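Local coordinates for protein transglutaminase elicitor (Phytophthora sojae, PDB 3TW5) that is a transglutaminase that probably cross-links proteins through glutamine side chains and probably acts as an elicitor recognised by plant innate immunity, at residues V161-D166 / T346-S351. The protein carries 1 engineered substitution. Sequence-based numbering, arbitrary orientation.
Sequences VSLVYD and TSVGLS
L163 and V164 meet T346, V348 and L350 without any ring or other flat side chain: L163, V164, V348 and L350 present branched aliphatic faces, and the Y165 ring belongs to another side of the helix. L350 is the shared piece. Its CD2 lies 3.8 Å from L163 CB and equally near L163 CD2, the two leucines crossing at about a right angle, while its CG is 3.8 Å from V164 CG2. That methyl stands beside the valine's own backbone N, anti to its carbonyl carbon. L163 CG stands anti to the backbone N (chi1 -161°), and the CD2 it bears also meets V348 CG2 at 4.0 Å. T346 OG1 comes within 3.7 Å of V164 O, too far to count as a hydrogen bond. The loop illustrates how a turn and its bulge leave T346, V348 and L350 all directed toward helix 154-167: T346-G349 is a type I turn closed by G349 N to T346 O, and G349, with positive phi (98°), forms a G1 bulge with L350, whose O accepts T346 N at 2.8 Å. At the loop's end S351 N-caps helix 352-364, its OG bonding A353 N and D354 N weakly; Y352 and V355 of that helix also touch V164. F75 of helix 72-82 packs on L350, and on another side of helix 154-167, Y165 and D166 meet helix 128-137.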
ATOM      1  N   VAL A 161      13.444   1.723  -7.395  1.00 36.03           N
ATOM      2  CA  VAL A 161      12.881   0.424  -7.013  1.00 35.78           C
ATOM      3  C   VAL A 161      11.348   0.403  -7.092  1.00 35.63           C
ATOM      4  O   VAL A 161      10.757  -0.623  -7.422  1.00 35.70           O
ATOM      5  CB  VAL A 161      13.401  -0.064  -5.625  1.00 35.73           C
ATOM      6  CG1 VAL A 161      12.784   0.731  -4.484  1.00 35.86           C
ATOM      7  CG2 VAL A 161      13.140  -1.551  -5.440  1.00 35.61           C
ATOM      8  N   SER A 162      10.712   1.538  -6.817  1.00 35.47           N
ATOM      9  CA  SER A 162       9.258   1.635  -6.912  1.00 35.33           C
ATOM     10  C   SER A 162       8.778   1.419  -8.345  1.00 35.27           C
ATOM     11  O   SER A 162       7.840   0.656  -8.576  1.00 35.20           O
ATOM     12  CB  SER A 162       8.757   2.976  -6.372  1.00 35.24           C
ATOM     13  OG  SER A 162       8.914   3.041  -4.967  1.00 35.09           O
ATOM     14  N   LEU A 163       9.434   2.079  -9.299  1.00 35.19           N
ATOM     15  CA  LEU A 163       9.078   1.958 -10.711  1.00 35.14           C
ATOM     16  C   LEU A 163       9.408   0.571 -11.266  1.00 35.35           C
ATOM     17  O   LEU A 163       8.717   0.079 -12.164  1.00 35.46           O
ATOM     18  CB  LEU A 163       9.761   3.045 -11.541  1.00 34.92           C
ATOM     19  CG  LEU A 163       9.156   3.324 -12.920  1.00 34.74           C
ATOM     20  CD1 LEU A 163       7.827   4.049 -12.802  1.00 34.48           C
ATOM     21  CD2 LEU A 163      10.112   4.119 -13.783  1.00 34.49           C
ATOM     22  N   VAL A 164      10.462  -0.049 -10.733  1.00 35.43           N
ATOM     23  CA  VAL A 164      10.799  -1.428 -11.079  1.00 35.54           C
ATOM     24  C   VAL A 164       9.605  -2.321 -10.771  1.00 35.73           C
ATOM     25  O   VAL A 164       9.141  -3.060 -11.638  1.00 35.94           O
ATOM     26  CB  VAL A 164      12.060  -1.933 -10.331  1.00 35.51           C
ATOM     27  CG1 VAL A 164      12.183  -3.454 -10.423  1.00 35.29           C
ATOM     28  CG2 VAL A 164      13.307  -1.275 -10.885  1.00 35.41           C
ATOM     29  N   TYR A 165       9.095  -2.221  -9.546  1.00 35.99           N
ATOM     30  CA  TYR A 165       7.954  -3.019  -9.098  1.00 36.20           C
ATOM     31  C   TYR A 165       6.702  -2.794  -9.937  1.00 36.77           C
ATOM     32  O   TYR A 165       5.874  -3.695 -10.070  1.00 37.00           O
ATOM     33  CB  TYR A 165       7.659  -2.740  -7.626  1.00 35.74           C
ATOM     34  CG  TYR A 165       8.423  -3.620  -6.665  1.00 34.95           C
ATOM     35  CD1 TYR A 165       7.754  -4.530  -5.852  1.00 34.62           C
ATOM     36  CD2 TYR A 165       9.809  -3.543  -6.568  1.00 34.38           C
ATOM     37  CE1 TYR A 165       8.446  -5.340  -4.963  1.00 34.20           C
ATOM     38  CE2 TYR A 165      10.509  -4.348  -5.683  1.00 34.21           C
ATOM     39  CZ  TYR A 165       9.820  -5.241  -4.883  1.00 34.09           C
ATOM     40  OH  TYR A 165      10.505  -6.045  -4.006  1.00 34.12           O
ATOM     41  N   ASP A 166       6.564  -1.597 -10.501  1.00 37.52           N
ATOM     42  CA  ASP A 166       5.467  -1.315 -11.418  1.00 38.28           C
ATOM     43  C   ASP A 166       5.663  -2.054 -12.738  1.00 38.86           C
ATOM     44  O   ASP A 166       4.714  -2.615 -13.284  1.00 39.14           O
ATOM     45  CB  ASP A 166       5.336   0.185 -11.677  1.00 38.15           C
ATOM     46  CG  ASP A 166       4.305   0.502 -12.745  1.00 38.17           C
ATOM     47  OD1 ASP A 166       3.095   0.446 -12.450  1.00 38.20           O
ATOM     48  OD2 ASP A 166       4.709   0.809 -13.884  1.00 38.35           O
ATOM     49  N   THR A 346      12.621  -3.666 -16.871  1.00 39.08           N
ATOM     50  CA  THR A 346      11.336  -3.033 -17.147  1.00 39.33           C
ATOM     51  C   THR A 346      11.280  -2.540 -18.597  1.00 39.40           C
ATOM     52  O   THR A 346      12.318  -2.342 -19.232  1.00 39.51           O
ATOM     53  CB  THR A 346      11.092  -1.871 -16.149  1.00 39.38           C
ATOM     54  OG1 THR A 346      10.998  -2.402 -14.823  1.00 39.47           O
ATOM     55  CG2 THR A 346       9.813  -1.106 -16.459  1.00 39.75           C
ATOM     56  N   SER A 347      10.070  -2.357 -19.120  1.00 39.46           N
ATOM     57  CA  SER A 347       9.894  -1.848 -20.477  1.00 39.62           C
ATOM     58  C   SER A 347      10.370  -0.399 -20.621  1.00 39.71           C
ATOM     59  O   SER A 347      10.487   0.109 -21.738  1.00 39.87           O
ATOM     60  CB  SER A 347       8.437  -1.988 -20.926  1.00 39.58           C
ATOM     61  OG  SER A 347       7.616  -0.999 -20.336  1.00 39.86           O
ATOM     62  N   VAL A 348      10.639   0.260 -19.493  1.00 39.87           N
ATOM     63  CA  VAL A 348      11.209   1.613 -19.500  1.00 39.96           C
ATOM     64  C   VAL A 348      12.738   1.564 -19.569  1.00 39.95           C
ATOM     65  O   VAL A 348      13.391   2.589 -19.768  1.00 40.11           O
ATOM     66  CB  VAL A 348      10.748   2.481 -18.284  1.00 39.92           C
ATOM     67  CG1 VAL A 348       9.241   2.404 -18.091  1.00 39.82           C
ATOM     68  CG2 VAL A 348      11.472   2.083 -17.009  1.00 40.00           C
ATOM     69  N   GLY A 349      13.297   0.369 -19.401  1.00 39.94           N
ATOM     70  CA  GLY A 349      14.740   0.173 -19.464  1.00 40.05           C
ATOM     71  C   GLY A 349      15.391   0.139 -18.099  1.00 40.09           C
ATOM     72  O   GLY A 349      16.608   0.284 -17.976  1.00 40.17           O
ATOM     73  N   LEU A 350      14.572  -0.058 -17.072  1.00 40.17           N
ATOM     74  CA  LEU A 350      15.045  -0.083 -15.702  1.00 40.35           C
ATOM     75  C   LEU A 350      15.390  -1.519 -15.321  1.00 40.51           C
ATOM     76  O   LEU A 350      14.507  -2.374 -15.235  1.00 40.56           O
ATOM     77  CB  LEU A 350      13.965   0.494 -14.783  1.00 40.32           C
ATOM     78  CG  LEU A 350      14.301   1.236 -13.488  1.00 40.23           C
ATOM     79  CD1 LEU A 350      15.377   2.287 -13.674  1.00 40.22           C
ATOM     80  CD2 LEU A 350      13.038   1.877 -12.958  1.00 40.12           C
ATOM     81  N   SER A 351      16.680  -1.782 -15.121  1.00 40.72           N
ATOM     82  CA  SER A 351      17.154  -3.107 -14.734  1.00 41.06           C
ATOM     83  C   SER A 351      17.117  -3.282 -13.220  1.00 41.36           C
ATOM     84  O   SER A 351      17.713  -2.492 -12.484  1.00 41.51           O
ATOM     85  CB  SER A 351      18.578  -3.346 -15.243  1.00 41.01           C
ATOM     86  OG  SER A 351      19.148  -4.496 -14.634  1.00 40.92           O
TER